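Local atomic coordinates of glucose-binding protein (Thermus thermophilus HB27, PDB entry 2B3F), a protein that binds glucose and galactose, and probably serves as the periplasmic component that delivers sugar to a binding-protein-dependent transport system. Residues E70-T74 against W75-N79; G100-D103 against L104-Y107. All blocks are in the same frame, centred on the assembly; numbering follows the deposited sequence.

Contact 1 of 2, residues E70-T74 against W75-N79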
ATOM      1  N   GLU A  70       3.779   8.311   7.641  1.00 16.21           N
ATOM      2  CA  GLU A  70       4.203   9.021   6.427  1.00 16.91           C
ATOM      3  C   GLU A  70       3.642  10.442   6.431  1.00 16.68           C
ATOM      4  O   GLU A  70       4.365  11.411   6.214  1.00 16.84           O
ATOM      5  CB  GLU A  70       3.756   8.262   5.166  1.00 16.93           C
ATOM      6  CG  GLU A  70       4.019   8.982   3.844  1.00 17.37           C
ATOM      7  CD  GLU A  70       3.502   8.213   2.646  1.00 19.09           C
ATOM      8  OE1 GLU A  70       3.887   7.007   2.606  1.00 18.06           O
ATOM      9  OE2 GLU A  70       2.718   8.787   1.778  1.00 20.84           O
ATOM     10  N   LEU A  71       2.331  10.542   6.635  1.00 16.82           N
ATOM     11  CA  LEU A  71       1.656  11.843   6.711  1.00 16.58           C
ATOM     12  C   LEU A  71       2.235  12.697   7.839  1.00 16.46           C
ATOM     13  O   LEU A  71       2.618  13.851   7.644  1.00 17.00           O
ATOM     14  CB  LEU A  71       0.173  11.616   6.978  1.00 16.51           C
ATOM     15  CG  LEU A  71      -0.727  12.804   7.340  1.00 16.34           C
ATOM     16  CD1 LEU A  71      -0.851  13.779   6.187  1.00 17.03           C
ATOM     17  CD2 LEU A  71      -2.078  12.254   7.745  1.00 17.44           C
ATOM     18  N   ILE A  72       2.258  12.121   9.033  1.00 16.38           N
ATOM     19  CA  ILE A  72       2.574  12.905  10.224  1.00 17.10           C
ATOM     20  C   ILE A  72       4.021  13.390  10.224  1.00 16.82           C
ATOM     21  O   ILE A  72       4.293  14.566  10.452  1.00 17.60           O
ATOM     22  CB  ILE A  72       2.262  12.113  11.516  1.00 17.16           C
ATOM     23  CG1 ILE A  72       0.763  11.775  11.614  1.00 18.62           C
ATOM     24  CG2 ILE A  72       2.700  12.894  12.754  1.00 18.15           C
ATOM     25  CD1 ILE A  72      -0.196  12.903  11.360  1.00 20.83           C
ATOM     26  N   GLY A  73       4.944  12.488   9.912  1.00 16.96           N
ATOM     27  CA  GLY A  73       6.363  12.752  10.094  1.00 17.40           C
ATOM     28  C   GLY A  73       6.993  13.628   9.038  1.00 17.93           C
ATOM     29  O   GLY A  73       8.171  13.991   9.171  1.00 19.52           O
ATOM     30  N   THR A  74       6.245  13.962   7.985  1.00 17.81           N
ATOM     31  CA  THR A  74       6.792  14.831   6.936  1.00 17.75           C
ATOM     32  C   THR A  74       6.134  16.216   6.927  1.00 17.97           C
ATOM     33  O   THR A  74       6.699  17.141   7.516  1.00 18.93           O
ATOM     34  CB  THR A  74       6.779  14.129   5.578  1.00 18.15           C
ATOM     35  OG1 THR A  74       7.521  12.895   5.699  1.00 18.91           O
ATOM     36  CG2 THR A  74       7.441  14.999   4.513  1.00 17.92           C
ATOM     37  N   TRP A  75       4.975  16.380   6.291  1.00 17.50           N
ATOM     38  CA  TRP A  75       4.456  17.751   6.065  1.00 17.71           C
ATOM     39  C   TRP A  75       3.636  18.285   7.234  1.00 18.03           C
ATOM     40  O   TRP A  75       3.494  19.508   7.367  1.00 17.98           O
ATOM     41  CB  TRP A  75       3.742  17.895   4.692  1.00 18.32           C
ATOM     42  CG  TRP A  75       4.703  17.550   3.590  1.00 17.41           C
ATOM     43  CD1 TRP A  75       4.619  16.511   2.705  1.00 18.63           C
ATOM     44  CD2 TRP A  75       5.945  18.198   3.329  1.00 17.40           C
ATOM     45  NE1 TRP A  75       5.731  16.484   1.902  1.00 18.16           N
ATOM     46  CE2 TRP A  75       6.566  17.502   2.264  1.00 17.06           C
ATOM     47  CE3 TRP A  75       6.604  19.294   3.894  1.00 17.20           C
ATOM     48  CZ2 TRP A  75       7.806  17.876   1.750  1.00 18.13           C
ATOM     49  CZ3 TRP A  75       7.840  19.660   3.387  1.00 18.42           C
ATOM     50  CH2 TRP A  75       8.432  18.949   2.325  1.00 18.20           C
ATOM     51  N   VAL A  76       3.142  17.382   8.083  1.00 17.94           N
ATOM     52  CA  VAL A  76       2.430  17.777   9.311  1.00 17.61           C
ATOM     53  C   VAL A  76       3.388  18.334  10.362  1.00 18.32           C
ATOM     54  O   VAL A  76       3.204  19.484  10.832  1.00 18.48           O
ATOM     55  CB  VAL A  76       1.579  16.627   9.870  1.00 17.48           C
ATOM     56  CG1 VAL A  76       1.004  16.991  11.229  1.00 15.78           C
ATOM     57  CG2 VAL A  76       0.449  16.276   8.876  1.00 18.22           C
ATOM     58  N   VAL A  77       4.420  17.573  10.730  1.00 18.64           N
ATOM     59  CA  VAL A  77       5.400  18.075  11.706  1.00 19.10           C
ATOM     60  C   VAL A  77       6.110  19.334  11.216  1.00 19.71           C
ATOM     61  O   VAL A  77       6.575  20.142  12.022  1.00 20.04           O
ATOM     62  CB  VAL A  77       6.475  17.028  12.128  1.00 19.62           C
ATOM     63  CG1 VAL A  77       5.841  15.876  12.883  1.00 21.90           C
ATOM     64  CG2 VAL A  77       7.252  16.539  10.948  1.00 20.76           C
ATOM     65  N   ALA A  78       6.192  19.501   9.902  1.00 20.09           N
ATOM     66  CA  ALA A  78       6.781  20.699   9.313  1.00 20.67           C
ATOM     67  C   ALA A  78       5.818  21.891   9.270  1.00 21.28           C
ATOM     68  O   ALA A  78       6.189  22.946   8.757  1.00 21.00           O
ATOM     69  CB  ALA A  78       7.309  20.391   7.930  1.00 21.04           C
ATOM     70  N   ASN A  79       4.594  21.714   9.775  1.00 21.35           N
ATOM     71  CA  ASN A  79       3.611  22.795   9.854  1.00 22.33           C
ATOM     72  C   ASN A  79       3.224  23.325   8.472  1.00 22.03           C
ATOM     73  O   ASN A  79       3.055  24.527   8.275  1.00 23.46           O
ATOM     74  CB  ASN A  79       4.167  23.908  10.775  1.00 23.50           C
ATOM     75  CG  ASN A  79       4.389  23.415  12.209  1.00 28.29           C
ATOM     76  OD1 ASN A  79       5.517  23.462  12.742  1.00 36.18           O
ATOM     77  ND2 ASN A  79       3.324  22.891  12.824  1.00 31.05           N
TER
HETATM   78  O   HOH W   1       3.117  14.518   4.977  1.00 22.24           O
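Thr-74 and Trp-75, neighbours near the C-terminal end of helix 69-76, meet methyl to ring. The indole can be followed outward from its backbone. CB of Trp-75 lies 3.7 Å from Thr-74 C, and chi1 of -59° sets CG anti to the carbonyl carbon, which folds the ring back along the preceding residue. From CG the ring slides beneath the threonine methyl: CD1 and CD2 are about equally near it, and the approach tightens at NE1 and CE2, each 3.5 Å from Thr-74 CG2. Farther out, CZ2 still lies 4.0 Å from Thr-74 CG2. The methyl sits 3.4 Å (Thr-74 CG2) from the centroid of the five-membered ring of Trp-75, only 11° off its normal, a CH-pi contact over the face. Leu-50, Met-54 and Leu-55 of helix 44-55 also touch the indole, while Thr-74 OG1 is hydrogen-bonded to Glu-354.

The backbone here illustrates how a helix can widen before it stops. Val-77 N donates to Ile-72 O at 3.0 Å, a pi-type bond nearly in line with the carbonyl. In the same turn a water accepts from Trp-75 N and donates to Leu-71 O, bridging a gap too wide for a direct bond. Asn-79, with positive phi, is the first residue to leave helical angles, in a Schellman motif. On the buried flank Val-76 CG2 packs 3.9 Å from Leu-71 CD1. The chemistry implies a division of labour: methyls and indole supply packing, the water serves Leu-71 O and Trp-75 N, the pi-type bond serves Ile-72 O and Val-77 N, and Thr-74 O gets a weak bond from Ala-78 N.

Contact 2 of 2, residues G100-D103 against L104-Y107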
ATOM      1  N   GLY A 100      -9.714   3.532  14.586  1.00 22.68           N
ATOM      2  CA  GLY A 100      -8.303   3.228  14.318  1.00 21.90           C
ATOM      3  C   GLY A 100      -7.747   4.024  13.156  1.00 21.56           C
ATOM      4  O   GLY A 100      -6.591   4.451  13.181  1.00 21.71           O
ATOM      5  N   LEU A 101      -8.577   4.222  12.138  1.00 20.55           N
ATOM      6  CA  LEU A 101      -8.210   5.062  10.991  1.00 20.10           C
ATOM      7  C   LEU A 101      -8.134   6.541  11.376  1.00 19.42           C
ATOM      8  O   LEU A 101      -7.192   7.235  11.002  1.00 18.98           O
ATOM      9  CB  LEU A 101      -9.183   4.840   9.836  1.00 20.15           C
ATOM     10  CG  LEU A 101      -8.844   5.506   8.513  1.00 19.71           C
ATOM     11  CD1 LEU A 101      -7.467   5.081   7.983  1.00 20.19           C
ATOM     12  CD2 LEU A 101      -9.929   5.170   7.491  1.00 19.00           C
ATOM     13  N   ILE A 102      -9.112   7.028  12.145  1.00 19.51           N
ATOM     14  CA  ILE A 102      -9.050   8.396  12.646  1.00 19.87           C
ATOM     15  C   ILE A 102      -7.745   8.607  13.427  1.00 19.07           C
ATOM     16  O   ILE A 102      -7.091   9.648  13.315  1.00 18.70           O
ATOM     17  CB  ILE A 102     -10.275   8.758  13.549  1.00 20.25           C
ATOM     18  CG1 ILE A 102     -11.591   8.675  12.762  1.00 21.47           C
ATOM     19  CG2 ILE A 102     -10.113  10.168  14.138  1.00 20.34           C
ATOM     20  CD1 ILE A 102     -11.736   9.707  11.694  1.00 23.90           C
ATOM     21  N   ASP A 103      -7.364   7.602  14.209  1.00 19.71           N
ATOM     22  CA  ASP A 103      -6.134   7.711  14.983  1.00 20.76           C
ATOM     23  C   ASP A 103      -4.906   7.912  14.095  1.00 20.14           C
ATOM     24  O   ASP A 103      -4.054   8.715  14.425  1.00 20.70           O
ATOM     25  CB  ASP A 103      -5.941   6.487  15.871  1.00 21.89           C
ATOM     26  CG  ASP A 103      -6.952   6.407  17.017  1.00 25.39           C
ATOM     27  OD1 ASP A 103      -7.592   7.431  17.382  1.00 29.58           O
ATOM     28  OD2 ASP A 103      -7.087   5.296  17.576  1.00 31.72           O
ATOM     29  N   LEU A 104      -4.835   7.225  12.952  1.00 19.98           N
ATOM     30  CA  LEU A 104      -3.665   7.327  12.051  1.00 19.95           C
ATOM     31  C   LEU A 104      -3.500   8.679  11.404  1.00 19.96           C
ATOM     32  O   LEU A 104      -2.399   9.041  10.989  1.00 19.74           O
ATOM     33  CB  LEU A 104      -3.766   6.318  10.910  1.00 19.83           C
ATOM     34  CG  LEU A 104      -3.523   4.855  11.184  1.00 22.04           C
ATOM     35  CD1 LEU A 104      -3.742   4.089   9.911  1.00 22.14           C
ATOM     36  CD2 LEU A 104      -2.108   4.618  11.711  1.00 22.10           C
ATOM     37  N   ILE A 105      -4.597   9.414  11.269  1.00 19.51           N
ATOM     38  CA  ILE A 105      -4.573  10.730  10.609  1.00 19.95           C
ATOM     39  C   ILE A 105      -4.591  11.904  11.607  1.00 20.12           C
ATOM     40  O   ILE A 105      -4.586  13.070  11.194  1.00 20.09           O
ATOM     41  CB  ILE A 105      -5.735  10.873   9.572  1.00 19.56           C
ATOM     42  CG1 ILE A 105      -7.107  10.667  10.246  1.00 20.03           C
ATOM     43  CG2 ILE A 105      -5.572   9.850   8.477  1.00 20.73           C
ATOM     44  CD1 ILE A 105      -8.294  10.893   9.349  1.00 20.81           C
ATOM     45  N   SER A 106      -4.567  11.572  12.897  1.00 20.64           N
ATOM     46  CA  SER A 106      -4.699  12.538  13.992  1.00 21.36           C
ATOM     47  C   SER A 106      -3.360  12.723  14.694  1.00 21.87           C
ATOM     48  O   SER A 106      -2.623  11.759  14.881  1.00 23.08           O
ATOM     49  CB  SER A 106      -5.738  12.033  14.998  1.00 21.14           C
ATOM     50  OG  SER A 106      -7.041  12.031  14.437  1.00 21.74           O
ATOM     51  N   TYR A 107      -3.050  13.954  15.086  1.00 22.20           N
ATOM     52  CA  TYR A 107      -1.779  14.252  15.746  1.00 22.43           C
ATOM     53  C   TYR A 107      -1.830  15.615  16.421  1.00 22.17           C
ATOM     54  O   TYR A 107      -2.222  16.614  15.799  1.00 20.93           O
ATOM     55  CB  TYR A 107      -0.649  14.244  14.711  1.00 23.31           C
ATOM     56  CG  TYR A 107       0.749  14.476  15.261  1.00 23.57           C
ATOM     57  CD1 TYR A 107       1.364  13.517  16.066  1.00 24.59           C
ATOM     58  CD2 TYR A 107       1.473  15.624  14.929  1.00 24.31           C
ATOM     59  CE1 TYR A 107       2.647  13.704  16.562  1.00 25.83           C
ATOM     60  CE2 TYR A 107       2.771  15.821  15.419  1.00 25.54           C
ATOM     61  CZ  TYR A 107       3.342  14.848  16.241  1.00 26.29           C
ATOM     62  OH  TYR A 107       4.622  15.011  16.749  1.00 29.15           O
TER
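Ser-106 reaches back to Ile-102 where helix 99-105 gives way to the short strand 106-107, a helix-to-strand junction in the periplasmic binding protein fold of a family 1 solute-binding protein. The hydrogen bonds come first. Leu-104 N donates to Gly-100 O at 3.3 Å, an ordinary helical bond, and weak bonds from Leu-104 N and Ile-105 N both fall on Leu-101 O. Toward the helix end the i to i-3 bonds become the stronger ones: Ile-105 N reaches Ile-102 O at 3.2 Å, and Ser-106 N reaches Asp-103 O at 3.3 Å. Ser-106 OG also donates to Ile-102 O at 2.6 Å; chi1 of -68° holds OG beside its own backbone N, on the side facing the helix. Without the hydroxyl, as with an alanine here, Ile-102 O would probably keep only Ile-105 N of its two donors, leaving the helix end less firmly tied to the strand.

Among apolar contacts, Leu-101 CD1 lies 4.3 Å from Leu-104 CD1, on the side where both leucines also touch Met-275 of strand 272-280, and the two isoleucines meet through their CD1 methyls. Separately, Ile-105 CG1, set between its backbone N and carbonyl carbon, comes within 3.2 Å of Ile-102 O.

Asp-103 OD2 forms a salt bridge with Lys-99, one turn earlier in the same helix. At Ile-102 O the two donors arrive from opposite faces of the carbonyl plane, Ile-105 N 65° out of it and Ser-106 OG 43° out.

How the contacts relate
Contacts 1 and 2 follow one another along the chain, residues 70-79 before 100-107, and their centres lie about 13 Å apart. Tyr-107 joins them: from strand 106-107 its ring packs on Ile-72, where Tyr-107 CG lies 3.5 Å from Ile-72 CG2, and also touches Val-76 and Val-77. Leu-71 CD2 also packs against CA of Ile-105. Strand 106-107 pairs antiparallel with strand 110-115 in the mixed sheet that also holds strand 62-66, which precedes helix 69-76. The side chains of Leu-71 and Leu-101 are each about 12 Å from the bound galactose, so these contacts join helix 69-76 to the end of helix 99-105 and strand 106-107, beside the pocket and not part of it.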